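Local coordinates for P-granule scaffold protein (Caenorhabditis japonica, PDB 5W4D) that probably scaffolds the assembly of P granules, the germ granules of nematodes, and probably binds RNA, at residues D195-R200 with D210-G215. The protein carries 2 engineered substitutions. Residues are numbered along the deposited sequence; the frame is centred on the assembly and turned at random.
Sequences DNFLNR and DIMRNG. Engineered in segment 210-215: Met212 (natural residue Ile).
Leu198 of helix 187-204 wedges between the side chains of Met212 and Arg213 on helix 206-213, and each of its side-chain carbons has a partner. CB lies against Arg213 NH2 at 3.6 Å, and CG faces the selenomethionine methyl CE. At the fork, CD1 rests on Arg213 CA and CB and over one guanidinium face, offset toward its rim, while CD2 meets Met212 SE at 3.8 Å. A branched leucine suits this place because its two methyls serve two neighbours at once; an alanine here, lacking CG and both methyls, would probably open a gap beside Met212 and uncover that guanidinium face. Met212, an engineered selenomethionine where the natural residue is isoleucine, bends at chi3 (126°), laying CE against Leu198 and Phe197. Its SE sits at the edge of the Phe197 ring, 3.7 Å from CE2 and in the ring plane, a Met-aromatic contact. Phe48 touches Met212 and Phe170 meets the Phe197 ring, an apolar setting that suits a buried phenylalanine. Turned at chi3 (-90°), Arg213 brings its guanidinium beside helix 187-204, where two waters lie in its plane. One accepts from NE at 2.7 Å and donates to Asp195 OD1; the other accepts from NH2 and approaches Asn199 OD1, a leg so short that it is doubtful. Carboxylate and amide oxygens suit these waters as acceptors. NH2 also forms a salt bridge with Asp202. A long, charged side chain suits the solvent side, its aliphatic base packing on leucine while its head stays hydrated. Together the two consecutive helices form a helical hairpin at the C-terminal end of a mainly helical domain.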
ATOM      1  N   ASP A 195     -12.892  -8.824  -9.933  1.00 20.04           N
ATOM      2  CA  ASP A 195     -13.961  -7.866 -10.203  1.00 20.17           C
ATOM      3  C   ASP A 195     -13.422  -6.462 -10.435  1.00 18.40           C
ATOM      4  O   ASP A 195     -13.957  -5.720 -11.266  1.00 19.92           O
ATOM      5  CB  ASP A 195     -14.967  -7.886  -9.059  1.00 21.59           C
ATOM      6  CG  ASP A 195     -15.829  -9.129  -9.071  1.00 38.06           C
ATOM      7  OD1 ASP A 195     -15.809  -9.878 -10.083  1.00 40.76           O
ATOM      8  OD2 ASP A 195     -16.526  -9.350  -8.064  1.00 38.55           O
ATOM      9  N   ASN A 196     -12.352  -6.068  -9.719  1.00 17.43           N
ATOM     10  CA  ASN A 196     -11.749  -4.760  -9.966  1.00 17.21           C
ATOM     11  C   ASN A 196     -11.253  -4.667 -11.400  1.00 15.96           C
ATOM     12  O   ASN A 196     -11.441  -3.642 -12.076  1.00 19.31           O
ATOM     13  CB  ASN A 196     -10.571  -4.499  -9.033  1.00 17.30           C
ATOM     14  CG  ASN A 196     -10.965  -4.121  -7.621  1.00 18.18           C
ATOM     15  OD1 ASN A 196     -12.135  -3.843  -7.315  1.00 20.67           O
ATOM     16  ND2 ASN A 196      -9.982  -4.167  -6.736  1.00 20.16           N
ATOM     17  N   PHE A 197     -10.592  -5.726 -11.883  1.00 16.87           N
ATOM     18  CA  PHE A 197     -10.097  -5.702 -13.247  1.00 17.09           C
ATOM     19  C   PHE A 197     -11.253  -5.680 -14.239  1.00 16.40           C
ATOM     20  O   PHE A 197     -11.243  -4.909 -15.211  1.00 18.11           O
ATOM     21  CB  PHE A 197      -9.178  -6.900 -13.515  1.00 18.09           C
ATOM     22  CG  PHE A 197      -8.813  -7.036 -14.977  1.00 15.93           C
ATOM     23  CD1 PHE A 197      -8.150  -6.002 -15.630  1.00 17.54           C
ATOM     24  CD2 PHE A 197      -9.139  -8.160 -15.684  1.00 17.16           C
ATOM     25  CE1 PHE A 197      -7.846  -6.107 -16.979  1.00 16.11           C
ATOM     26  CE2 PHE A 197      -8.814  -8.276 -17.036  1.00 16.62           C
ATOM     27  CZ  PHE A 197      -8.169  -7.240 -17.671  1.00 16.93           C
ATOM     28  N   LEU A 198     -12.242  -6.535 -14.013  1.00 18.66           N
ATOM     29  CA  LEU A 198     -13.368  -6.636 -14.936  1.00 17.97           C
ATOM     30  C   LEU A 198     -14.170  -5.350 -14.989  1.00 20.80           C
ATOM     31  O   LEU A 198     -14.742  -5.020 -16.038  1.00 23.52           O
ATOM     32  CB  LEU A 198     -14.233  -7.824 -14.530  1.00 19.20           C
ATOM     33  CG  LEU A 198     -13.599  -9.188 -14.736  1.00 23.72           C
ATOM     34  CD1 LEU A 198     -14.558 -10.239 -14.278  1.00 28.93           C
ATOM     35  CD2 LEU A 198     -13.257  -9.378 -16.202  1.00 32.36           C
ATOM     36  N   ASN A 199     -14.232  -4.605 -13.884  1.00 19.11           N
ATOM     37  CA  ASN A 199     -14.965  -3.344 -13.908  1.00 20.95           C
ATOM     38  C   ASN A 199     -14.343  -2.384 -14.910  1.00 25.97           C
ATOM     39  O   ASN A 199     -15.052  -1.615 -15.569  1.00 24.06           O
ATOM     40  CB  ASN A 199     -14.999  -2.716 -12.512  1.00 22.98           C
ATOM     41  CG  ASN A 199     -15.948  -3.429 -11.578  1.00 31.60           C
ATOM     42  OD1 ASN A 199     -16.845  -4.154 -12.015  1.00 38.33           O
ATOM     43  ND2 ASN A 199     -15.758  -3.221 -10.267  1.00 36.20           N
ATOM     44  N   ARG A 200     -13.019  -2.436 -15.061  1.00 21.19           N
ATOM     45  CA  ARG A 200     -12.324  -1.641 -16.063  1.00 17.17           C
ATOM     46  C   ARG A 200     -12.433  -2.259 -17.462  1.00 20.39           C
ATOM     47  O   ARG A 200     -12.733  -1.554 -18.438  1.00 21.69           O
ATOM     48  CB  ARG A 200     -10.854  -1.451 -15.643  1.00 20.97           C
ATOM     49  CG  ARG A 200     -10.068  -0.702 -16.664  1.00 22.51           C
ATOM     50  CD  ARG A 200     -10.610   0.743 -16.941  1.00 26.78           C
ATOM     51  NE  ARG A 200      -9.737   1.445 -17.898  1.00 28.64           N
ATOM     52  CZ  ARG A 200     -10.150   2.135 -18.963  1.00 26.08           C
ATOM     53  NH1 ARG A 200     -11.441   2.301 -19.229  1.00 27.74           N
ATOM     54  NH2 ARG A 200      -9.249   2.668 -19.779  1.00 28.07           N
ATOM     55  N   ASP A 210     -16.849 -10.674 -20.377  1.00 23.14           N
ATOM     56  CA  ASP A 210     -17.917 -11.640 -20.100  1.00 25.80           C
ATOM     57  C   ASP A 210     -17.388 -13.074 -20.088  1.00 26.17           C
ATOM     58  O   ASP A 210     -17.851 -13.915 -19.305  1.00 28.70           O
ATOM     59  CB  ASP A 210     -19.017 -11.477 -21.153  1.00 27.52           C
ATOM     60  CG  ASP A 210     -20.219 -12.369 -20.882  1.00 52.53           C
ATOM     61  OD1 ASP A 210     -20.866 -12.183 -19.828  1.00 48.00           O
ATOM     62  OD2 ASP A 210     -20.503 -13.255 -21.716  1.00 46.85           O
ATOM     63  N   ILE A 211     -16.446 -13.378 -20.982  1.00 27.53           N
ATOM     64  CA  ILE A 211     -15.772 -14.676 -20.960  1.00 25.56           C
ATOM     65  C   ILE A 211     -15.065 -14.882 -19.629  1.00 25.97           C
ATOM     66  O   ILE A 211     -15.146 -15.947 -19.010  1.00 26.92           O
ATOM     67  CB  ILE A 211     -14.772 -14.789 -22.127  1.00 31.28           C
ATOM     68  CG1 ILE A 211     -15.461 -14.599 -23.485  1.00 39.37           C
ATOM     69  CG2 ILE A 211     -14.011 -16.122 -22.073  1.00 30.98           C
ATOM     70  CD1 ILE A 211     -16.531 -15.585 -23.809  1.00 37.11           C
HETATM   71  N   MSE A 212     -14.314 -13.884 -19.197  1.00 24.54           N
HETATM   72  CA  MSE A 212     -13.583 -14.005 -17.977  1.00 21.76           C
HETATM   73  C   MSE A 212     -14.489 -14.134 -16.746  1.00 28.08           C
HETATM   74  O   MSE A 212     -14.185 -14.871 -15.811  1.00 32.65           O
HETATM   75  CB  MSE A 212     -12.669 -12.814 -17.856  1.00 25.63           C
HETATM   76  CG  MSE A 212     -11.538 -13.180 -17.072  1.00 27.94           C
HETATM   77 SE   MSE A 212     -10.376 -11.673 -17.101  1.00 48.41          SE
HETATM   78  CE  MSE A 212     -10.367 -11.727 -15.290  1.00 22.09           C
ATOM     79  N   ARG A 213     -15.631 -13.442 -16.784  1.00 25.37           N
ATOM     80  CA  ARG A 213     -16.563 -13.451 -15.663  1.00 32.39           C
ATOM     81  C   ARG A 213     -17.286 -14.782 -15.562  1.00 37.87           C
ATOM     82  O   ARG A 213     -17.509 -15.296 -14.460  1.00 40.06           O
ATOM     83  CB  ARG A 213     -17.574 -12.325 -15.856  1.00 31.54           C
ATOM     84  CG  ARG A 213     -18.514 -12.076 -14.702  1.00 43.08           C
ATOM     85  CD  ARG A 213     -19.346 -10.845 -15.009  1.00 36.62           C
ATOM     86  NE  ARG A 213     -18.742  -9.596 -14.538  1.00 40.35           N
ATOM     87  CZ  ARG A 213     -18.334  -8.589 -15.311  1.00 44.71           C
ATOM     88  NH1 ARG A 213     -18.438  -8.649 -16.632  1.00 32.97           N
ATOM     89  NH2 ARG A 213     -17.834  -7.489 -14.749  1.00 38.24           N
ATOM     90  N   ASN A 214     -17.676 -15.328 -16.715  1.00 35.72           N
ATOM     91  CA  ASN A 214     -18.401 -16.582 -16.801  1.00 43.93           C
ATOM     92  C   ASN A 214     -17.473 -17.569 -17.474  1.00 53.94           C
ATOM     93  O   ASN A 214     -16.640 -18.202 -16.792  1.00 66.29           O
ATOM     94  CB  ASN A 214     -19.717 -16.387 -17.573  1.00 48.75           C
ATOM     95  CG  ASN A 214     -20.600 -15.318 -16.971  1.00 49.22           C
ATOM     96  OD1 ASN A 214     -20.638 -15.140 -15.756  1.00 66.84           O
ATOM     97  ND2 ASN A 214     -21.338 -14.610 -17.822  1.00 66.63           N
ATOM     98  N   GLY A 215     -17.535 -17.730 -18.794  1.00 56.83           N
ATOM     99  CA  GLY A 215     -16.645 -18.624 -19.506  1.00 48.76           C
ATOM    100  C   GLY A 215     -16.745 -18.454 -21.006  1.00 49.90           C
ATOM    101  O   GLY A 215     -16.231 -19.293 -21.750  1.00 60.33           O
TER
HETATM  102  O   HOH W   1     -17.647  -8.939 -12.108  1.00 48.82           O
HETATM  103  O   HOH W   2     -17.018  -6.636 -11.953  1.00 50.12           O